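Local coordinates for protein uracil-dna glycosylase (Deinococcus radiodurans, PDB 4UQM) that belongs to the uracil-DNA glycosylase superfamily, an alpha/beta fold built round a four-stranded parallel sheet, and is seen here bound to DNA, at residues A[62-67]-A[158-163]; A[105-110]-A[204-209]; A[111-116]-A[214-219]. The protein carries 1 engineered substitution. All coordinates share one frame; numbering follows the deposited sequence. Where two conformers were deposited one is given.

Interaction 1: residues A[62-67]-A[158-163]; sequences DVFNAL and KGWEHF
Three aromatic rings, Phe64, Trp160 and Phe163, form a cluster in which edges do most of the meeting. The Phe64 ring carries CG1 of its neighbour Val63 over one face, offset toward the rim, and has the tip of Phe163 at its edge. It turns that edge to the face of Phe163 in an offset edge-to-face pair, the planes 79° apart and CE1 of Phe64 lying 3.6 Å from CZ of Phe163. Toward Trp160 the same ring is tilted obliquely, its CZ 3.7 Å from CH2 at the far corner of the indole; the indole has Phe64 CZ at its edge. Val63 CG1 reaches that corner too, at 3.7 Å from Trp160 CH2, so the same methyl touches both rings. At the edge of Phe163, Leu67 CD1 approaches CZ to 4.3 Å. Phe163 holds CG anti to its backbone N (chi1 179°), which sends its ring toward 62-67. The contact joins the start of helix 65-69, with Phe64 as its N-cap residue, to the first turn of helix 160-172, N-capped by Gly159; helices 25-35 and 38-53 cover its flanks. No hydrogen bond crosses between the segments, and the indole NE1 is satisfied by Thr146, so cohesion here rests on apolar and aromatic contact between largely buried side chains.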
loop_
_atom_site.group_PDB
_atom_site.type_symbol
_atom_site.label_atom_id
_atom_site.label_comp_id
_atom_site.label_asym_id
_atom_site.label_seq_id
_atom_site.Cartn_x
_atom_site.Cartn_y
_atom_site.Cartn_z
ATOM N N ASP A 62 -5.457 -4.473 12.293
ATOM C CA ASP A 62 -4.342 -4.191 11.425
ATOM C C ASP A 62 -4.747 -3.452 10.146
ATOM O O ASP A 62 -3.876 -3.008 9.370
ATOM C CB ASP A 62 -3.666 -5.507 10.994
ATOM C CG ASP A 62 -3.091 -6.242 12.121
ATOM O OD1 ASP A 62 -2.676 -5.624 13.102
ATOM O OD2 ASP A 62 -3.054 -7.489 12.068
ATOM N N VAL A 63 -6.051 -3.285 9.890
ATOM C CA VAL A 63 -6.490 -2.778 8.604
ATOM C C VAL A 63 -5.859 -1.462 8.235
ATOM O O VAL A 63 -5.518 -1.240 7.054
ATOM C CB VAL A 63 -8.044 -2.691 8.562
ATOM C CG1 VAL A 63 -8.575 -1.865 7.387
ATOM C CG2 VAL A 63 -8.648 -4.072 8.508
ATOM N N PHE A 64 -5.711 -0.559 9.205
ATOM C CA PHE A 64 -5.226 0.796 8.928
ATOM C C PHE A 64 -3.736 0.953 9.272
ATOM O O PHE A 64 -3.230 2.097 9.364
ATOM C CB PHE A 64 -6.086 1.810 9.683
ATOM C CG PHE A 64 -7.496 1.884 9.169
ATOM C CD1 PHE A 64 -7.793 2.593 8.006
ATOM C CD2 PHE A 64 -8.542 1.255 9.829
ATOM C CE1 PHE A 64 -9.103 2.635 7.501
ATOM C CE2 PHE A 64 -9.834 1.310 9.324
ATOM C CZ PHE A 64 -10.100 1.999 8.167
ATOM N N ASN A 65 -2.995 -0.158 9.420
ATOM C CA ASN A 65 -1.594 -0.053 9.802
ATOM C C ASN A 65 -0.707 0.751 8.875
ATOM O O ASN A 65 0.253 1.320 9.358
ATOM C CB ASN A 65 -0.950 -1.409 10.067
ATOM C CG ASN A 65 -1.351 -1.976 11.425
ATOM O OD1 ASN A 65 -2.032 -1.327 12.226
ATOM N ND2 ASN A 65 -0.999 -3.215 11.667
ATOM N N ALA A 66 -0.963 0.772 7.584
ATOM C CA ALA A 66 -0.099 1.582 6.707
ATOM C C ALA A 66 -0.094 3.038 7.154
ATOM O O ALA A 66 0.942 3.709 7.080
ATOM C CB ALA A 66 -0.532 1.478 5.252
ATOM N N LEU A 67 -1.277 3.574 7.519
ATOM C CA LEU A 67 -1.354 4.966 7.987
ATOM C C LEU A 67 -0.656 5.109 9.317
ATOM O O LEU A 67 -0.054 6.148 9.572
ATOM C CB LEU A 67 -2.815 5.380 8.115
ATOM C CG LEU A 67 -3.734 5.161 6.927
ATOM C CD1 LEU A 67 -5.133 5.667 7.267
ATOM C CD2 LEU A 67 -3.231 5.801 5.669
ATOM N N LYS A 158 -17.097 -2.073 -2.720
ATOM C CA LYS A 158 -17.924 -2.053 -1.502
ATOM C C LYS A 158 -17.733 -0.799 -0.667
ATOM O O LYS A 158 -18.311 -0.701 0.420
ATOM C CB LYS A 158 -17.534 -3.255 -0.648
ATOM C CG LYS A 158 -17.637 -4.585 -1.371
ATOM C CD LYS A 158 -19.060 -4.827 -1.815
ATOM C CE LYS A 158 -19.262 -6.203 -2.397
ATOM N NZ LYS A 158 -20.648 -6.225 -2.985
ATOM N N GLY A 159 -16.964 0.165 -1.156
ATOM C CA GLY A 159 -16.724 1.402 -0.472
ATOM C C GLY A 159 -15.304 1.726 -0.187
ATOM O O GLY A 159 -14.976 2.894 0.025
ATOM N N TRP A 160 -14.393 0.736 -0.220
ATOM C CA TRP A 160 -13.014 1.077 0.078
ATOM C C TRP A 160 -12.419 2.064 -0.916
ATOM O O TRP A 160 -11.544 2.866 -0.571
ATOM C CB TRP A 160 -12.098 -0.169 0.092
ATOM C CG TRP A 160 -12.118 -0.954 1.356
ATOM C CD1 TRP A 160 -12.490 -2.277 1.524
ATOM C CD2 TRP A 160 -11.746 -0.479 2.638
ATOM N NE1 TRP A 160 -12.347 -2.635 2.853
ATOM C CE2 TRP A 160 -11.903 -1.539 3.549
ATOM C CE3 TRP A 160 -11.295 0.756 3.123
ATOM C CZ2 TRP A 160 -11.636 -1.380 4.912
ATOM C CZ3 TRP A 160 -11.030 0.908 4.477
ATOM C CH2 TRP A 160 -11.192 -0.160 5.343
ATOM N N GLU A 161 -12.815 1.939 -2.180
ATOM C CA GLU A 161 -12.214 2.792 -3.212
ATOM C C GLU A 161 -12.439 4.258 -2.972
ATOM O O GLU A 161 -11.540 5.052 -3.258
ATOM C CB GLU A 161 -12.731 2.410 -4.604
ATOM C CG GLU A 161 -12.288 1.033 -5.090
ATOM C CD GLU A 161 -13.126 -0.151 -4.623
ATOM O OE1 GLU A 161 -14.045 0.011 -3.763
ATOM O OE2 GLU A 161 -12.879 -1.274 -5.167
ATOM N N HIS A 162 -13.570 4.633 -2.372
ATOM C CA HIS A 162 -13.771 6.042 -2.026
ATOM C C HIS A 162 -12.782 6.452 -0.934
ATOM O O HIS A 162 -12.254 7.547 -0.941
ATOM C CB HIS A 162 -15.188 6.246 -1.514
ATOM C CG HIS A 162 -16.240 6.037 -2.537
ATOM N ND1 HIS A 162 -16.250 6.725 -3.728
ATOM C CD2 HIS A 162 -17.353 5.270 -2.527
ATOM C CE1 HIS A 162 -17.322 6.367 -4.426
ATOM N NE2 HIS A 162 -17.990 5.460 -3.728
ATOM N N PHE A 163 -12.581 5.580 0.036
ATOM C CA PHE A 163 -11.651 5.881 1.132
ATOM C C PHE A 163 -10.207 5.962 0.620
ATOM O O PHE A 163 -9.476 6.909 0.962
ATOM C CB PHE A 163 -11.753 4.823 2.206
ATOM C CG PHE A 163 -10.800 5.058 3.353
ATOM C CD1 PHE A 163 -11.083 6.032 4.299
ATOM C CD2 PHE A 163 -9.581 4.380 3.414
ATOM C CE1 PHE A 163 -10.165 6.305 5.309
ATOM C CE2 PHE A 163 -8.677 4.630 4.427
ATOM C CZ PHE A 163 -8.976 5.573 5.403
#

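Interaction 2: residues A[105-110]-A[204-209]; sequences PPSLRN and SGHPSP. With nucleotides of chain B.
A carbonyl approached almost head-on is the striking feature here: Asn110 ND2 donates to Pro207 O at 2.8 Å, with the donor nearly along the C=O axis (165°) rather than off to one side. The acceptor lies in the amide plane of Asn110, and the N-H is close to straight. ND2 also bonds Glu212, and OD1 takes the ammonium group of Lys113, so both ends of the buried amide are held. One turn earlier in the helix, Ser107 places its OG alongside the backbone of Ser208, 3.3 Å from Ser208 CA, and at the edge of the His206 ring near CE1; its own hydrogen bond goes to a modified group bound beside the contact. At the start of the helix Pro106 CB packs on Pro209 CD at 3.5 Å, ring against ring. The segment 204-209 carries the His-Pro-Ser-Pro motif known from family 1 uracil-DNA glycosylases, leaving the edge strand 200-204 and running past the N-terminal turn of helix 106-118 along the DNA. Ser208 N donates to His206 ND1 (3.0 Å), fixing the rotation of an imidazole whose CG stands anti to the backbone N (chi1 -168°). One face of that ring carries C5' of DG10 of chain B, the other Pro207 CD. The DNA backbone is gripped twice: His206 N binds OP1 of DT11 of chain B at 2.9 Å, and Ser208 OG, itself held by Leu210 N, binds OP2 of DG10 of chain B, also at 2.9 Å. Nearby, Pro209 CG touches C1' of DA8 of chain B, and Pro106 CG its O3'.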
loop_
_atom_site.group_PDB
_atom_site.type_symbol
_atom_site.label_atom_id
_atom_site.label_comp_id
_atom_site.label_asym_id
_atom_site.label_seq_id
_atom_site.Cartn_x
_atom_site.Cartn_y
_atom_site.Cartn_z
ATOM N N PRO A 105 5.507 -14.489 0.185
ATOM C CA PRO A 105 4.560 -14.862 -0.859
ATOM C C PRO A 105 5.063 -14.612 -2.295
ATOM O O PRO A 105 5.973 -13.781 -2.526
ATOM C CB PRO A 105 3.362 -13.937 -0.576
ATOM C CG PRO A 105 3.467 -13.621 0.877
ATOM C CD PRO A 105 4.942 -13.459 1.067
ATOM N N PRO A 106 4.462 -15.264 -3.274
ATOM C CA PRO A 106 4.886 -15.063 -4.668
ATOM C C PRO A 106 5.013 -13.621 -5.138
ATOM O O PRO A 106 5.979 -13.288 -5.853
ATOM C CB PRO A 106 3.818 -15.831 -5.488
ATOM C CG PRO A 106 3.364 -16.879 -4.521
ATOM C CD PRO A 106 3.416 -16.296 -3.142
ATOM N N SER A 107 4.064 -12.748 -4.792
ATOM C CA SER A 107 4.181 -11.376 -5.220
ATOM C C SER A 107 5.455 -10.729 -4.719
ATOM O O SER A 107 6.106 -9.945 -5.446
ATOM C CB SER A 107 2.960 -10.561 -4.756
ATOM O OG SER A 107 1.749 -11.033 -5.392
ATOM N N LEU A 108 5.739 -10.957 -3.445
ATOM C CA LEU A 108 6.910 -10.360 -2.838
ATOM C C LEU A 108 8.197 -11.010 -3.372
ATOM O O LEU A 108 9.201 -10.319 -3.566
ATOM C CB LEU A 108 6.833 -10.400 -1.312
ATOM C CG LEU A 108 7.951 -9.650 -0.549
ATOM C CD1 LEU A 108 8.082 -8.191 -0.980
ATOM C CD2 LEU A 108 7.785 -9.769 0.961
ATOM N N ARG A 109 8.167 -12.311 -3.660
ATOM C CA ARG A 109 9.304 -12.936 -4.357
ATOM C C ARG A 109 9.574 -12.228 -5.643
ATOM O O ARG A 109 10.726 -12.040 -6.003
ATOM C CB ARG A 109 9.040 -14.392 -4.655
ATOM C CG ARG A 109 8.965 -15.194 -3.412
ATOM C CD ARG A 109 9.022 -16.652 -3.669
ATOM N NE ARG A 109 8.700 -17.252 -2.412
ATOM C CZ ARG A 109 9.563 -17.441 -1.435
ATOM N NH1 ARG A 109 10.880 -17.125 -1.575
ATOM N NH2 ARG A 109 9.093 -17.993 -0.341
ATOM N N ASN A 110 8.505 -11.843 -6.355
ATOM C CA ASN A 110 8.694 -11.141 -7.625
ATOM C C ASN A 110 9.189 -9.720 -7.414
ATOM O O ASN A 110 10.040 -9.260 -8.173
ATOM C CB ASN A 110 7.402 -11.172 -8.422
ATOM C CG ASN A 110 7.159 -12.517 -9.065
ATOM O OD1 ASN A 110 8.060 -13.348 -9.159
ATOM N ND2 ASN A 110 5.955 -12.724 -9.574
ATOM N N SER A 204 2.369 0.001 -13.552
ATOM C CA SER A 204 2.622 -1.273 -14.231
ATOM C C SER A 204 1.591 -2.292 -13.834
ATOM O O SER A 204 0.708 -2.018 -13.024
ATOM C CB SER A 204 4.009 -1.852 -13.878
ATOM O OG SER A 204 4.055 -2.327 -12.550
ATOM N N GLY A 205 1.723 -3.484 -14.389
ATOM C CA GLY A 205 0.999 -4.609 -13.843
ATOM C C GLY A 205 1.429 -4.948 -12.416
ATOM O O GLY A 205 2.513 -4.581 -11.921
ATOM N N HIS A 206 0.586 -5.718 -11.762
ATOM C CA HIS A 206 0.839 -6.170 -10.425
ATOM C C HIS A 206 1.943 -7.222 -10.364
ATOM O O HIS A 206 2.124 -7.998 -11.307
ATOM C CB HIS A 206 -0.531 -6.723 -9.914
ATOM C CG HIS A 206 -0.592 -7.001 -8.455
ATOM N ND1 HIS A 206 -0.072 -8.150 -7.920
ATOM C CD2 HIS A 206 -1.094 -6.283 -7.417
ATOM C CE1 HIS A 206 -0.269 -8.148 -6.616
ATOM N NE2 HIS A 206 -0.887 -7.027 -6.289
ATOM N N PRO A 207 2.669 -7.281 -9.234
ATOM C CA PRO A 207 3.780 -8.261 -9.189
ATOM C C PRO A 207 3.383 -9.744 -8.914
ATOM O O PRO A 207 4.226 -10.619 -8.907
ATOM C CB PRO A 207 4.622 -7.760 -8.024
ATOM C CG PRO A 207 3.667 -6.964 -7.138
ATOM C CD PRO A 207 2.743 -6.303 -8.136
ATOM N N SER A 208 2.095 -10.048 -8.738
ATOM C CA SER A 208 1.637 -11.413 -8.669
ATOM C C SER A 208 2.197 -12.215 -9.829
ATOM O O SER A 208 2.276 -11.711 -10.962
ATOM C CB SER A 208 0.101 -11.460 -8.788
ATOM O OG SER A 208 -0.321 -12.813 -8.813
ATOM N N PRO A 209 2.518 -13.490 -9.613
ATOM C CA PRO A 209 2.949 -14.341 -10.741
ATOM C C PRO A 209 1.887 -14.370 -11.865
ATOM O O PRO A 209 2.266 -14.540 -13.023
ATOM C CB PRO A 209 3.185 -15.682 -10.071
ATOM C CG PRO A 209 2.406 -15.645 -8.845
ATOM C CD PRO A 209 2.515 -14.241 -8.344
ATOM P P DA B 8 -3.948 -19.077 -3.086
ATOM O OP1 DA B 8 -3.985 -19.912 -1.859
ATOM O OP2 DA B 8 -5.088 -18.221 -3.519
ATOM O "O5'" DA B 8 -2.562 -18.309 -3.264
ATOM C "C5'" DA B 8 -2.513 -17.283 -4.250
ATOM C "C4'" DA B 8 -1.088 -16.983 -4.645
ATOM O "O4'" DA B 8 -0.605 -17.981 -5.575
ATOM C "C3'" DA B 8 -0.968 -15.643 -5.359
ATOM O "O3'" DA B 8 0.244 -14.980 -5.029
ATOM C "C2'" DA B 8 -0.949 -16.000 -6.828
ATOM C "C1'" DA B 8 -0.372 -17.406 -6.851
ATOM N N9 DA B 8 -0.999 -18.260 -7.862
ATOM C C8 DA B 8 -0.360 -19.082 -8.758
ATOM N N7 DA B 8 -1.172 -19.689 -9.588
ATOM C C5 DA B 8 -2.428 -19.223 -9.229
ATOM C C6 DA B 8 -3.713 -19.470 -9.747
ATOM N N6 DA B 8 -3.953 -20.309 -10.761
ATOM N N1 DA B 8 -4.760 -18.850 -9.158
ATOM C C2 DA B 8 -4.516 -17.998 -8.152
ATOM N N3 DA B 8 -3.354 -17.676 -7.586
ATOM C C4 DA B 8 -2.336 -18.327 -8.180
ATOM P P DG B 10 -3.835 -12.004 -7.874
ATOM O OP1 DG B 10 -5.099 -12.315 -8.515
ATOM O OP2 DG B 10 -2.937 -13.040 -7.557
ATOM O "O5'" DG B 10 -3.034 -10.902 -8.696
ATOM C "C5'" DG B 10 -3.671 -9.868 -9.396
ATOM C "C4'" DG B 10 -3.066 -9.739 -10.772
ATOM O "O4'" DG B 10 -3.184 -11.021 -11.413
ATOM C "C3'" DG B 10 -3.775 -8.738 -11.671
ATOM O "O3'" DG B 10 -2.806 -7.988 -12.401
ATOM C "C2'" DG B 10 -4.641 -9.621 -12.558
ATOM C "C1'" DG B 10 -3.855 -10.906 -12.640
ATOM N N9 DG B 10 -4.667 -12.110 -12.834
ATOM C C8 DG B 10 -5.481 -12.713 -11.913
ATOM N N7 DG B 10 -6.092 -13.764 -12.378
ATOM C C5 DG B 10 -5.665 -13.855 -13.692
ATOM C C6 DG B 10 -6.010 -14.781 -14.706
ATOM O O6 DG B 10 -6.784 -15.727 -14.642
ATOM N N1 DG B 10 -5.348 -14.507 -15.892
ATOM C C2 DG B 10 -4.467 -13.475 -16.079
ATOM N N2 DG B 10 -3.921 -13.375 -17.290
ATOM N N3 DG B 10 -4.158 -12.592 -15.151
ATOM C C4 DG B 10 -4.785 -12.843 -13.989
ATOM P P DT B 11 -3.147 -6.642 -13.117
ATOM O OP1 DT B 11 -1.897 -5.869 -13.250
ATOM O OP2 DT B 11 -4.345 -5.974 -12.525
ATOM O "O5'" DT B 11 -3.575 -7.101 -14.597
ATOM C "C5'" DT B 11 -2.535 -7.320 -15.575
ATOM C "C4'" DT B 11 -3.228 -7.549 -16.899
ATOM O "O4'" DT B 11 -3.888 -8.846 -16.890
ATOM C "C3'" DT B 11 -4.315 -6.514 -17.204
ATOM O "O3'" DT B 11 -4.395 -6.423 -18.621
ATOM C "C2'" DT B 11 -5.598 -7.254 -16.891
ATOM C "C1'" DT B 11 -5.198 -8.666 -17.324
ATOM N N1 DT B 11 -6.035 -9.772 -16.841
ATOM C C2 DT B 11 -6.270 -10.811 -17.715
ATOM O O2 DT B 11 -5.735 -10.892 -18.806
ATOM N N3 DT B 11 -7.113 -11.779 -17.237
ATOM C C4 DT B 11 -7.740 -11.803 -15.998
ATOM O O4 DT B 11 -8.454 -12.747 -15.691
ATOM C C5 DT B 11 -7.460 -10.682 -15.143
ATOM C C7 DT B 11 -8.091 -10.632 -13.784
ATOM C C6 DT B 11 -6.630 -9.736 -15.595
#

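Interaction 3: residues A[111-116]-A[214-219]; sequences IYKELT and YFFGTR. With nucleotides of chain B.
Hydrogen bonding centres on one carboxylate. Glu114, in the middle of the helical segment, spreads its two oxygens over the backbone of the loop: OE1 accepts from Gly217 N at 2.8 Å along a nearly straight line (172°), and OE2 accepts from Arg219 N at 2.9 Å with more bend. Both N-H groups arrive from above the carboxylate plane. CG of Glu114 is anti to its backbone N, and a bend at chi2 (68°) brings the carboxylate round to the loop. The receiving backbone is a type II beta turn from Phe215 to Thr218, with Gly217 at positive phi; Thr218 OG1 and Thr218 N both donate to Phe215 O, the hydroxyl at 2.6 Å.

Ring and aliphatic contacts lie on the same side of the helix. Phe215, its CG anti to the backbone N, sends CE2 to within 3.5 Å of Glu114 CB, so that the ring packs obliquely against the aliphatic part of the glutamate. The Phe215 and Ile111 side chains cross at about a right angle, CZ 4.2 Å from CG1. Phe216 has Glu114 OE1 at its ring edge and Lys113 CB 4.1 Å from CE1; the ammonium group of that lysine is bound by Asn110. Trp183 meets Phe215 edge-to-face, and Phe221 of helix 220-230 covers Ile111 and Glu114.

DNA is met at the start of the loop segment, where Tyr214 CE2 lies 3.6 Å from C4' of DT11 of chain B and its OH approaches C5' of DC12 of chain B; Lys113 packs on a sugar of the bound DNA.

Arg219 is the N-cap residue of helix 220-230, and its guanidinium pairs with Asp118. A buried carboxylate holding two backbone N-H groups just before that helix would probably be favoured as the anion, its negative charge stabilised by both.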
loop_
_atom_site.group_PDB
_atom_site.type_symbol
_atom_site.label_atom_id
_atom_site.label_comp_id
_atom_site.label_asym_id
_atom_site.label_seq_id
_atom_site.Cartn_x
_atom_site.Cartn_y
_atom_site.Cartn_z
ATOM N N ILE A 111 8.676 -9.006 -6.417
ATOM C CA ILE A 111 9.226 -7.732 -6.037
ATOM C C ILE A 111 10.742 -7.847 -5.794
ATOM O O ILE A 111 11.538 -6.996 -6.237
ATOM C CB ILE A 111 8.475 -7.137 -4.822
ATOM C CG1 ILE A 111 7.098 -6.600 -5.246
ATOM C CG2 ILE A 111 9.260 -6.018 -4.132
ATOM C CD1 ILE A 111 6.161 -6.442 -4.067
ATOM N N TYR A 112 11.130 -8.843 -5.005
ATOM C CA TYR A 112 12.569 -9.092 -4.727
ATOM C C TYR A 112 13.369 -9.374 -6.013
ATOM O O TYR A 112 14.507 -8.893 -6.157
ATOM C CB TYR A 112 12.753 -10.223 -3.738
ATOM C CG TYR A 112 12.398 -9.942 -2.278
ATOM C CD1 TYR A 112 12.047 -8.656 -1.823
ATOM C CD2 TYR A 112 12.365 -10.977 -1.346
ATOM C CE1 TYR A 112 11.743 -8.420 -0.524
ATOM C CE2 TYR A 112 12.054 -10.748 -0.005
ATOM C CZ TYR A 112 11.747 -9.463 0.412
ATOM O OH TYR A 112 11.434 -9.245 1.720
ATOM N N LYS A 113 12.790 -10.113 -6.958
ATOM C CA LYS A 113 13.476 -10.412 -8.241
ATOM C C LYS A 113 13.716 -9.130 -8.999
ATOM O O LYS A 113 14.814 -8.896 -9.539
ATOM C CB LYS A 113 12.669 -11.411 -9.122
ATOM C CG LYS A 113 12.689 -12.851 -8.649
ATOM C CD LYS A 113 11.809 -13.769 -9.509
ATOM C CE LYS A 113 10.940 -14.682 -8.681
ATOM N NZ LYS A 113 10.047 -15.556 -9.491
ATOM N N GLU A 114 12.707 -8.272 -9.062
ATOM C CA GLU A 114 12.819 -7.033 -9.775
ATOM C C GLU A 114 13.833 -6.079 -9.087
ATOM O O GLU A 114 14.667 -5.438 -9.763
ATOM C CB GLU A 114 11.442 -6.390 -9.936
ATOM C CG GLU A 114 11.466 -5.071 -10.695
ATOM C CD GLU A 114 11.813 -5.187 -12.155
ATOM O OE1 GLU A 114 11.732 -6.294 -12.722
ATOM O OE2 GLU A 114 12.144 -4.116 -12.760
ATOM N N LEU A 115 13.782 -5.981 -7.760
ATOM C CA LEU A 115 14.790 -5.207 -6.980
ATOM C C LEU A 115 16.206 -5.687 -7.223
ATOM O O LEU A 115 17.111 -4.876 -7.378
ATOM C CB LEU A 115 14.458 -5.308 -5.490
ATOM C CG LEU A 115 13.473 -4.273 -4.962
ATOM C CD1 LEU A 115 12.967 -4.667 -3.590
ATOM C CD2 LEU A 115 14.133 -2.875 -4.902
ATOM N N THR A 116 16.391 -7.008 -7.285
ATOM C CA THR A 116 17.709 -7.597 -7.511
ATOM C C THR A 116 18.261 -7.129 -8.860
ATOM O O THR A 116 19.441 -6.813 -8.943
ATOM C CB THR A 116 17.622 -9.128 -7.430
ATOM O OG1 THR A 116 17.271 -9.488 -6.090
ATOM C CG2 THR A 116 18.966 -9.821 -7.791
ATOM N N TYR A 214 3.680 -8.299 -16.896
ATOM C CA TYR A 214 3.369 -6.863 -16.934
ATOM C C TYR A 214 4.107 -6.033 -15.868
ATOM O O TYR A 214 3.916 -4.826 -15.777
ATOM C CB TYR A 214 1.876 -6.666 -16.824
ATOM C CG TYR A 214 1.062 -7.346 -17.881
ATOM C CD1 TYR A 214 1.014 -6.830 -19.173
ATOM C CD2 TYR A 214 0.288 -8.464 -17.595
ATOM C CE1 TYR A 214 0.251 -7.455 -20.171
ATOM C CE2 TYR A 214 -0.460 -9.091 -18.571
ATOM C CZ TYR A 214 -0.507 -8.583 -19.847
ATOM O OH TYR A 214 -1.305 -9.193 -20.823
ATOM N N PHE A 215 4.888 -6.719 -15.033
ATOM C CA PHE A 215 5.641 -6.112 -13.921
ATOM C C PHE A 215 7.163 -6.162 -14.114
ATOM O O PHE A 215 7.851 -5.147 -13.932
ATOM C CB PHE A 215 5.265 -6.834 -12.623
ATOM C CG PHE A 215 6.115 -6.437 -11.441
ATOM C CD1 PHE A 215 5.916 -5.220 -10.815
ATOM C CD2 PHE A 215 7.116 -7.278 -10.942
ATOM C CE1 PHE A 215 6.690 -4.842 -9.715
ATOM C CE2 PHE A 215 7.931 -6.894 -9.867
ATOM C CZ PHE A 215 7.699 -5.681 -9.275
ATOM N N PHE A 216 7.680 -7.337 -14.492
ATOM C CA PHE A 216 9.123 -7.458 -14.653
ATOM C C PHE A 216 9.667 -6.493 -15.683
ATOM O O PHE A 216 9.070 -6.294 -16.729
ATOM C CB PHE A 216 9.493 -8.867 -15.035
ATOM C CG PHE A 216 9.331 -9.882 -13.949
ATOM C CD1 PHE A 216 9.620 -9.597 -12.600
ATOM C CD2 PHE A 216 8.949 -11.164 -14.301
ATOM C CE1 PHE A 216 9.489 -10.585 -11.631
ATOM C CE2 PHE A 216 8.854 -12.156 -13.329
ATOM C CZ PHE A 216 9.097 -11.854 -12.003
ATOM N N GLY A 217 10.809 -5.897 -15.357
ATOM C CA GLY A 217 11.501 -4.981 -16.303
ATOM C C GLY A 217 11.020 -3.540 -16.264
ATOM O O GLY A 217 11.573 -2.655 -16.965
ATOM N N THR A 218 10.060 -3.229 -15.384
ATOM C CA THR A 218 9.528 -1.890 -15.325
ATOM C C THR A 218 10.364 -0.946 -14.433
ATOM O O THR A 218 10.153 0.274 -14.451
ATOM C CB THR A 218 8.066 -1.890 -14.866
ATOM O OG1 THR A 218 7.952 -2.541 -13.594
ATOM C CG2 THR A 218 7.209 -2.614 -15.932
ATOM N N ARG A 219 11.319 -1.500 -13.688
ATOM C CA ARG A 219 12.299 -0.678 -12.919
ATOM C C ARG A 219 11.704 0.415 -12.058
ATOM O O ARG A 219 12.159 1.533 -12.087
ATOM C CB ARG A 219 13.299 -0.077 -13.908
ATOM C CG ARG A 219 14.081 -1.152 -14.637
ATOM C CD ARG A 219 15.398 -0.629 -15.224
ATOM N NE ARG A 219 16.355 -0.422 -14.127
ATOM C CZ ARG A 219 17.559 0.121 -14.169
ATOM N NH1 ARG A 219 18.112 0.523 -15.304
ATOM N NH2 ARG A 219 18.229 0.243 -13.029
ATOM P P DT B 11 -3.147 -6.642 -13.117
ATOM O OP1 DT B 11 -1.897 -5.869 -13.250
ATOM O OP2 DT B 11 -4.345 -5.974 -12.525
ATOM O "O5'" DT B 11 -3.575 -7.101 -14.597
ATOM C "C5'" DT B 11 -2.535 -7.320 -15.575
ATOM C "C4'" DT B 11 -3.228 -7.549 -16.899
ATOM O "O4'" DT B 11 -3.888 -8.846 -16.890
ATOM C "C3'" DT B 11 -4.315 -6.514 -17.204
ATOM O "O3'" DT B 11 -4.395 -6.423 -18.621
ATOM C "C2'" DT B 11 -5.598 -7.254 -16.891
ATOM C "C1'" DT B 11 -5.198 -8.666 -17.324
ATOM N N1 DT B 11 -6.035 -9.772 -16.841
ATOM C C2 DT B 11 -6.270 -10.811 -17.715
ATOM O O2 DT B 11 -5.735 -10.892 -18.806
ATOM N N3 DT B 11 -7.113 -11.779 -17.237
ATOM C C4 DT B 11 -7.740 -11.803 -15.998
ATOM O O4 DT B 11 -8.454 -12.747 -15.691
ATOM C C5 DT B 11 -7.460 -10.682 -15.143
ATOM C C7 DT B 11 -8.091 -10.632 -13.784
ATOM C C6 DT B 11 -6.630 -9.736 -15.595
ATOM P P DC B 12 -4.313 -5.081 -19.369
ATOM O OP1 DC B 12 -3.000 -4.616 -19.265
ATOM O OP2 DC B 12 -5.467 -4.313 -19.075
ATOM O "O5'" DC B 12 -4.473 -5.544 -20.882
ATOM C "C5'" DC B 12 -3.593 -6.493 -21.420
ATOM C "C4'" DC B 12 -4.405 -7.466 -22.236
ATOM O "O4'" DC B 12 -5.087 -8.332 -21.327
ATOM C "C3'" DC B 12 -5.510 -6.807 -23.054
ATOM O "O3'" DC B 12 -5.217 -6.664 -24.436
ATOM C "C2'" DC B 12 -6.671 -7.761 -22.938
ATOM C "C1'" DC B 12 -6.231 -8.831 -21.978
ATOM N N1 DC B 12 -7.240 -9.106 -20.965
ATOM C C2 DC B 12 -8.011 -10.262 -21.076
ATOM O O2 DC B 12 -7.819 -11.020 -22.030
ATOM N N3 DC B 12 -8.909 -10.543 -20.115
ATOM C C4 DC B 12 -9.081 -9.703 -19.096
ATOM N N4 DC B 12 -9.984 -10.020 -18.176
ATOM C C5 DC B 12 -8.334 -8.502 -18.979
ATOM C C6 DC B 12 -7.433 -8.245 -19.925
#

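How the interactions relate
Interactions 2 and 3 are neighbours, their centres about 8 Å apart, and divide helix 106-118 between them: its N-terminal turns meet 204-209, and the following turns meet 214-219. They join directly where Gly205 N lies 2.9 Å from Tyr214 O, a probable hydrogen bond, and where Phe216 CZ comes 3.4 Å from Asn110 OD1. Interaction 2 lies on DA8, DG10 and DT11 of chain B, and Tyr214 of interaction 3 extends the DNA contact to DC12 of that chain. Interaction 1 lies across the centre of the chain, about 21 Å from interaction 2 and 26 Å from interaction 3, centre to centre; its nearest atom stays about 9 Å from the nucleic acid.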